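Local coordinates for protein benzoylformate decarboxylase (Mycobacterium smegmatis, PDB 4Q9D) that is a thiamine pyrophosphate-family enzyme of four subunits, built from three alpha/beta domains per chain and with a magnesium site, at residues B[10-15]-B[32-37]; B[89-94]-B[211-216]; B[274-279]-B[302-307]. All blocks are in the same frame, centred on the assembly; numbering follows the deposited sequence.

Contact 1 of 3, residues B[10-15]-B[32-37]; sequences VTYDLL and ESFLRD
Y12 and F34 have the closest CA atoms of the two segments, 9.6 Å apart. Y12 lies on helix 7-18. F34 lies on the short helix 32-35, whose last turn closes just before R36. The gap between the backbones is bridged by the two aromatic side chains. Y12 OH gives a hydrogen bond of 2.8 Å to F34 O, approaching from above the carbonyl plane. The carbonyl oxygen itself sits at the edge of the Y12 ring, near the ring plane. F34 O also receives a weak hydrogen bond from H8 NE2. The same hydroxyl lies over one face of the F34 ring, with Y12 OH 3.3 Å from F34 CE1. The rings are nearly parallel (17°) but strongly offset, with centroids 5.3 Å apart, so there is little true stacking. F34 holds CG anti to its backbone N (chi1 169°), which carries its ring back toward helix 7-18, with that face against Y12 OH. W166 and N71 also pack on F34, and F42 meets Y12 edge-to-face. The contact is a buried aromatic cluster. It ties the helices before and after strand 22-25 in the parallel alpha/beta fold of the N-terminal TPP-binding domain.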
# COMPACT_ATOMS: atom_id res chain seq x y z
N VAL B 10 6.83 -30.59 9.08
CA VAL B 10 6.98 -29.88 10.32
C VAL B 10 5.91 -28.78 10.50
O VAL B 10 5.61 -28.39 11.63
CB VAL B 10 8.43 -29.33 10.51
CG1 VAL B 10 9.47 -30.44 10.22
CG2 VAL B 10 8.69 -28.14 9.63
N THR B 11 5.35 -28.27 9.40
CA THR B 11 4.34 -27.21 9.54
C THR B 11 3.04 -27.81 10.09
O THR B 11 2.47 -27.29 11.05
CB THR B 11 4.03 -26.49 8.22
OG1 THR B 11 5.22 -25.85 7.74
CG2 THR B 11 2.95 -25.42 8.42
N TYR B 12 2.58 -28.91 9.51
CA TYR B 12 1.41 -29.60 10.07
C TYR B 12 1.66 -30.06 11.51
O TYR B 12 0.77 -29.97 12.35
CB TYR B 12 1.03 -30.78 9.18
CG TYR B 12 0.14 -30.36 8.03
CD1 TYR B 12 -1.24 -30.19 8.22
CD2 TYR B 12 0.67 -30.09 6.77
CE1 TYR B 12 -2.06 -29.80 7.17
CE2 TYR B 12 -0.15 -29.71 5.71
CZ TYR B 12 -1.52 -29.56 5.92
OH TYR B 12 -2.35 -29.20 4.88
N ASP B 13 2.88 -30.52 11.81
CA ASP B 13 3.19 -30.84 13.21
C ASP B 13 3.00 -29.63 14.12
O ASP B 13 2.51 -29.77 15.22
CB ASP B 13 4.64 -31.37 13.35
CG ASP B 13 4.78 -32.82 12.82
OD1 ASP B 13 3.75 -33.48 12.58
OD2 ASP B 13 5.92 -33.29 12.65
N LEU B 14 3.41 -28.45 13.66
CA LEU B 14 3.25 -27.24 14.47
C LEU B 14 1.77 -26.89 14.59
O LEU B 14 1.28 -26.58 15.68
CB LEU B 14 4.01 -26.06 13.86
CG LEU B 14 3.71 -24.69 14.47
CD1 LEU B 14 4.21 -24.64 15.92
CD2 LEU B 14 4.41 -23.62 13.64
N LEU B 15 1.06 -26.93 13.47
CA LEU B 15 -0.36 -26.61 13.45
C LEU B 15 -1.11 -27.49 14.47
O LEU B 15 -1.94 -27.00 15.23
CB LEU B 15 -0.93 -26.82 12.02
CG LEU B 15 -0.46 -25.83 10.93
CD1 LEU B 15 -1.09 -26.16 9.61
CD2 LEU B 15 -0.78 -24.35 11.35
N GLU B 32 -2.56 -27.32 -4.02
CA GLU B 32 -2.40 -28.78 -3.97
C GLU B 32 -1.18 -29.26 -3.15
O GLU B 32 -1.28 -30.21 -2.36
CB GLU B 32 -2.37 -29.39 -5.37
CG GLU B 32 -1.67 -30.75 -5.39
CD GLU B 32 -2.30 -31.73 -6.36
OE1 GLU B 32 -3.00 -31.27 -7.29
OE2 GLU B 32 -2.10 -32.96 -6.18
N SER B 33 -0.05 -28.58 -3.27
CA SER B 33 1.11 -29.08 -2.53
C SER B 33 0.96 -28.86 -1.03
O SER B 33 1.61 -29.56 -0.23
CB SER B 33 2.42 -28.47 -3.04
OG SER B 33 2.42 -27.06 -2.93
N PHE B 34 0.11 -27.90 -0.64
CA PHE B 34 -0.18 -27.68 0.79
C PHE B 34 -1.11 -28.78 1.33
O PHE B 34 -0.91 -29.29 2.43
CB PHE B 34 -0.82 -26.29 1.03
CG PHE B 34 -1.37 -26.12 2.43
CD1 PHE B 34 -0.56 -26.29 3.54
CD2 PHE B 34 -2.71 -25.80 2.63
CE1 PHE B 34 -1.06 -26.12 4.84
CE2 PHE B 34 -3.23 -25.63 3.93
CZ PHE B 34 -2.39 -25.80 5.04
N LEU B 35 -2.15 -29.08 0.55
CA LEU B 35 -3.25 -29.94 0.98
C LEU B 35 -2.97 -31.44 0.81
O LEU B 35 -3.64 -32.28 1.43
CB LEU B 35 -4.52 -29.57 0.21
CG LEU B 35 -5.03 -28.16 0.56
CD1 LEU B 35 -6.26 -27.85 -0.24
CD2 LEU B 35 -5.34 -28.06 2.06
N ARG B 36 -2.02 -31.76 -0.06
CA ARG B 36 -1.60 -33.13 -0.32
C ARG B 36 -1.18 -33.84 0.98
O ARG B 36 -0.55 -33.23 1.85
CB ARG B 36 -0.42 -33.12 -1.31
CG ARG B 36 -0.28 -34.39 -2.14
CD ARG B 36 0.37 -34.11 -3.50
NE ARG B 36 1.65 -33.41 -3.38
CZ ARG B 36 2.06 -32.45 -4.21
NH1 ARG B 36 1.28 -32.05 -5.21
NH2 ARG B 36 3.25 -31.86 -4.03
N ASP B 37 -1.53 -35.11 1.14
CA ASP B 37 -1.19 -35.84 2.37
C ASP B 37 -1.70 -35.13 3.60
O ASP B 37 -1.01 -35.05 4.61
CB ASP B 37 0.32 -35.98 2.51
CG ASP B 37 0.88 -37.01 1.57
OD1 ASP B 37 0.20 -38.04 1.40
OD2 ASP B 37 1.96 -36.77 0.99

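Contact 2 of 3, residues B[89-94]-B[211-216]; sequences YRANTP and VDRAGA
A91 and R213 carry this contact, and its main component is packing. The methyl group of A91 lies over one face of the R213 guanidinium, with A91 CB 3.3 Å from R213 NH2. R213 comes in from helix 209-213 with its chain extended from CG to NE. Its chi4 of 110° turns the guanidinium so that a flat face, not an edge, meets the loop after helix 82-90.

The polar approach is of the same face-on kind. A91 O sits 3.1 Å above the guanidinium plane, toward the rim. It is 3.3 Å from R213 NE and 3.4 Å from R213 NH1, but the angles are poor and neither pair is a hydrogen bond. Any attraction is probably electrostatic, between the arginine's charge and the carbonyl dipole.

The directed bonds of R213 go to other residues. R213 NE donates to Q62 OE1 on helix 50-64, and R213 NH2 forms a salt bridge with D238 OD2.

Backbone bonds shape both segments. Each helix ends in a Schellman motif, with positive phi at N92 and at G215. In the second, G215 N bonds D212 O at 2.9 Å and A216 N bonds V211 O at 2.9 Å. In the first, the side chain of N92 also donates from ND2 to M154 O.

Segment 89-94 belongs to the N-terminal TPP-binding domain and segment 211-216 to the central domain, so this is an interdomain contact. Its chemistry implies a division of labour. The guanidinium edges are held by Q62 of one domain and D238 of the other. That leaves a face to rest on A91, and the arginine probably keeps its charge beside the aspartate.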
# COMPACT_ATOMS: atom_id res chain seq x y z
N TYR B 89 -12.27 -8.92 10.32
CA TYR B 89 -11.39 -7.91 10.86
C TYR B 89 -12.18 -7.00 11.85
O TYR B 89 -11.70 -6.71 12.96
CB TYR B 89 -10.81 -7.07 9.71
CG TYR B 89 -9.83 -6.02 10.23
CD1 TYR B 89 -8.48 -6.28 10.25
CD2 TYR B 89 -10.28 -4.77 10.68
CE1 TYR B 89 -7.56 -5.33 10.70
CE2 TYR B 89 -9.37 -3.82 11.15
CZ TYR B 89 -8.02 -4.10 11.16
OH TYR B 89 -7.11 -3.17 11.61
N ARG B 90 -13.38 -6.56 11.46
CA ARG B 90 -14.21 -5.74 12.37
C ARG B 90 -14.64 -6.49 13.65
O ARG B 90 -14.79 -5.89 14.70
CB ARG B 90 -15.46 -5.21 11.65
CG ARG B 90 -15.18 -4.23 10.49
CD ARG B 90 -14.53 -2.97 10.95
NE ARG B 90 -14.76 -1.85 10.02
CZ ARG B 90 -14.23 -0.63 10.18
NH1 ARG B 90 -13.43 -0.36 11.21
NH2 ARG B 90 -14.48 0.32 9.29
N ALA B 91 -14.82 -7.81 13.55
CA ALA B 91 -15.14 -8.64 14.73
C ALA B 91 -13.95 -9.01 15.62
O ALA B 91 -14.11 -9.72 16.63
CB ALA B 91 -15.87 -9.95 14.29
N ASN B 92 -12.75 -8.56 15.25
CA ASN B 92 -11.54 -9.01 15.96
C ASN B 92 -11.41 -10.55 16.05
O ASN B 92 -11.09 -11.12 17.09
CB ASN B 92 -11.46 -8.37 17.34
CG ASN B 92 -11.48 -6.84 17.28
OD1 ASN B 92 -12.38 -6.20 17.81
ND2 ASN B 92 -10.51 -6.27 16.62
N THR B 93 -11.68 -11.23 14.95
CA THR B 93 -11.60 -12.68 14.95
C THR B 93 -10.19 -13.15 14.55
O THR B 93 -9.68 -12.72 13.52
CB THR B 93 -12.61 -13.26 13.97
OG1 THR B 93 -13.91 -12.74 14.27
CG2 THR B 93 -12.63 -14.81 14.05
N PRO B 94 -9.56 -14.01 15.38
CA PRO B 94 -8.21 -14.50 15.04
C PRO B 94 -8.22 -15.54 13.93
O PRO B 94 -8.22 -16.73 14.22
CB PRO B 94 -7.70 -15.12 16.37
CG PRO B 94 -8.96 -15.61 17.06
CD PRO B 94 -10.06 -14.57 16.65
N VAL B 211 -17.22 -7.69 25.35
CA VAL B 211 -17.44 -8.34 26.66
C VAL B 211 -17.76 -9.80 26.47
O VAL B 211 -17.13 -10.67 27.08
CB VAL B 211 -18.52 -7.57 27.49
CG1 VAL B 211 -18.86 -8.30 28.77
CG2 VAL B 211 -18.00 -6.18 27.81
N ASP B 212 -18.70 -10.10 25.58
CA ASP B 212 -19.02 -11.49 25.28
C ASP B 212 -17.80 -12.21 24.66
O ASP B 212 -17.51 -13.35 25.01
CB ASP B 212 -20.24 -11.59 24.33
CG ASP B 212 -20.87 -12.97 24.34
OD1 ASP B 212 -21.00 -13.53 25.45
OD2 ASP B 212 -21.23 -13.50 23.26
N ARG B 213 -17.06 -11.55 23.78
CA ARG B 213 -15.89 -12.19 23.16
C ARG B 213 -14.78 -12.47 24.17
O ARG B 213 -14.03 -13.41 23.99
CB ARG B 213 -15.36 -11.38 21.97
CG ARG B 213 -16.35 -11.29 20.83
CD ARG B 213 -15.71 -10.82 19.51
NE ARG B 213 -16.63 -11.05 18.39
CZ ARG B 213 -17.26 -10.08 17.73
NH1 ARG B 213 -17.07 -8.80 18.05
NH2 ARG B 213 -18.08 -10.38 16.73
N ALA B 214 -14.70 -11.66 25.23
CA ALA B 214 -13.76 -11.96 26.31
C ALA B 214 -14.26 -13.04 27.31
O ALA B 214 -13.53 -13.39 28.23
CB ALA B 214 -13.36 -10.70 27.07
N GLY B 215 -15.47 -13.56 27.13
CA GLY B 215 -15.99 -14.54 28.09
C GLY B 215 -16.34 -13.82 29.40
O GLY B 215 -16.32 -14.42 30.46
N ALA B 216 -16.67 -12.53 29.31
CA ALA B 216 -16.84 -11.72 30.53
C ALA B 216 -18.32 -11.44 30.88
O ALA B 216 -18.64 -10.48 31.56
CB ALA B 216 -16.06 -10.41 30.39

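Contact 3 of 3, residues B[274-279]-B[302-307]; sequences GAEVFR and PHRSAV
E276 and R304 stack face to face, as part of a salt-bridge network with R279 in the Rossmann-like central domain. The carboxylate and guanidinium planes are 17° apart. E276 CD lies 3.5 Å above the guanidinium plane, over its centre. The chains also touch where E276 CG meets R304 CD at 3.3 Å. The salt bridge between E276 OE2 and R304 NE is loose, at 3.6 Å. The oxygen is well out of the guanidinium plane, so this is an electrostatic pairing without a directed hydrogen bond. R304 is bent at chi2 (-49°), which lays its head over the glutamate. H303 CE1 lies over the opposite face.

The next shell fixes the carboxylate. R279 grips it side-on with two nearly straight bonds, R279 NE to E276 OE1 at 2.9 Å and R279 NH2 to E276 OE2 at 2.8 Å. Both reach the oxygens from above the carboxylate plane, while the oxygens lie in the plane of the R279 guanidinium. E276 is thus shared by two arginines. R279 is itself anchored, because its NH1 bonds D238 OD1 and L236 O.

A water joins the backbones. It accepts from V277 N at 2.9 Å and donates to R304 O at 2.8 Å. R304 O also receives a hydrogen bond from Q297 NE2.

The segments follow strands 269-273 and 294-299, which are neighbours in the parallel sheet. The contact therefore ties the loop after one strand to the helix after the next. Helix 302-307 also packs on the second and third subunits. The strongest polar partner of R304 lies on the second subunit: R304 NH2 forms a salt bridge with D110 OD2 of that subunit.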
# COMPACT_ATOMS: atom_id res chain seq x y z
N GLY B 274 -16.09 -2.05 26.10
CA GLY B 274 -16.22 -3.05 25.05
C GLY B 274 -17.14 -2.75 23.90
O GLY B 274 -17.49 -3.66 23.14
N ALA B 275 -17.52 -1.47 23.77
CA ALA B 275 -18.30 -0.95 22.63
C ALA B 275 -17.54 0.24 22.06
O ALA B 275 -16.76 0.89 22.77
CB ALA B 275 -19.73 -0.49 23.07
N GLU B 276 -17.76 0.52 20.78
CA GLU B 276 -17.22 1.71 20.13
C GLU B 276 -17.90 2.94 20.70
O GLU B 276 -18.98 2.86 21.29
CB GLU B 276 -17.46 1.62 18.61
CG GLU B 276 -16.73 0.41 18.03
CD GLU B 276 -17.35 -0.20 16.80
OE1 GLU B 276 -18.29 0.39 16.21
OE2 GLU B 276 -16.85 -1.28 16.40
N VAL B 277 -17.26 4.08 20.52
CA VAL B 277 -17.84 5.36 20.88
C VAL B 277 -18.01 6.16 19.60
O VAL B 277 -17.06 6.80 19.18
CB VAL B 277 -16.90 6.12 21.85
CG1 VAL B 277 -17.44 7.54 22.14
CG2 VAL B 277 -16.74 5.35 23.13
N PHE B 278 -19.16 6.07 18.92
CA PHE B 278 -20.19 5.06 19.12
C PHE B 278 -20.45 4.46 17.75
O PHE B 278 -20.13 5.06 16.74
CB PHE B 278 -21.52 5.68 19.59
CG PHE B 278 -21.51 6.14 21.02
CD1 PHE B 278 -21.73 5.25 22.05
CD2 PHE B 278 -21.31 7.48 21.32
CE1 PHE B 278 -21.74 5.68 23.39
CE2 PHE B 278 -21.32 7.94 22.66
CZ PHE B 278 -21.54 7.03 23.69
N ARG B 279 -21.05 3.28 17.72
CA ARG B 279 -21.36 2.66 16.44
C ARG B 279 -22.52 3.39 15.79
O ARG B 279 -23.67 3.00 15.96
CB ARG B 279 -21.72 1.20 16.65
CG ARG B 279 -21.92 0.40 15.34
CD ARG B 279 -21.87 -1.08 15.65
NE ARG B 279 -20.51 -1.53 15.95
CZ ARG B 279 -20.15 -2.80 16.08
NH1 ARG B 279 -21.06 -3.77 16.00
NH2 ARG B 279 -18.90 -3.12 16.34
N PRO B 302 -6.90 -0.51 20.71
CA PRO B 302 -6.41 0.87 20.69
C PRO B 302 -6.94 1.69 19.52
O PRO B 302 -6.97 2.92 19.60
CB PRO B 302 -4.87 0.71 20.59
CG PRO B 302 -4.61 -0.74 20.94
CD PRO B 302 -5.82 -1.51 20.57
N HIS B 303 -7.34 1.03 18.43
CA HIS B 303 -7.90 1.74 17.31
C HIS B 303 -9.25 2.37 17.72
O HIS B 303 -9.56 3.51 17.34
CB HIS B 303 -8.10 0.83 16.08
CG HIS B 303 -8.89 1.50 15.00
ND1 HIS B 303 -10.23 1.21 14.76
CD2 HIS B 303 -8.57 2.50 14.14
CE1 HIS B 303 -10.67 1.98 13.79
NE2 HIS B 303 -9.68 2.76 13.39
N ARG B 304 -10.05 1.61 18.46
CA ARG B 304 -11.36 2.09 18.93
C ARG B 304 -11.28 3.25 19.92
O ARG B 304 -12.11 4.16 19.89
CB ARG B 304 -12.20 0.95 19.51
CG ARG B 304 -12.84 0.09 18.44
CD ARG B 304 -13.50 1.07 17.44
NE ARG B 304 -13.76 0.51 16.12
CZ ARG B 304 -14.46 1.14 15.17
NH1 ARG B 304 -15.02 2.34 15.39
NH2 ARG B 304 -14.62 0.54 14.00
N SER B 305 -10.27 3.25 20.79
CA SER B 305 -10.08 4.41 21.68
C SER B 305 -9.49 5.57 20.88
O SER B 305 -9.77 6.73 21.17
CB SER B 305 -9.18 4.06 22.87
OG SER B 305 -8.07 3.28 22.43
N ALA B 306 -8.67 5.26 19.87
CA ALA B 306 -8.02 6.32 19.09
C ALA B 306 -8.98 7.14 18.25
O ALA B 306 -8.76 8.34 18.06
CB ALA B 306 -6.93 5.75 18.19
N VAL B 307 -10.01 6.49 17.69
CA VAL B 307 -10.95 7.19 16.80
C VAL B 307 -12.13 7.86 17.53
O VAL B 307 -12.88 8.58 16.91
CB VAL B 307 -11.51 6.29 15.66
CG1 VAL B 307 -10.36 5.72 14.77
CG2 VAL B 307 -12.38 5.14 16.23
O HOH W 1 -14.82 3.95 19.04

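The contacts come in series along the chain. Contact 1 lies within the N-terminal domain, contact 2 joins that domain to the central one, and contact 3 lies within the latter, at the ends of neighbouring strands 269-273 and 294-299 of its parallel sheet. The centres of contacts 1 and 2 are about 28 Å apart, of 1 and 3 about 38 Å, and of 2 and 3 about 14 Å. Contacts 2 and 3 meet where R90 NH1 and R304 NH2 lie 3.2 Å apart, both binding D110 OD2 of the second subunit. D110 thus brings both domains together at a subunit boundary. D238 ties contacts 2 and 3 within the central domain, pairing with R213 and R279.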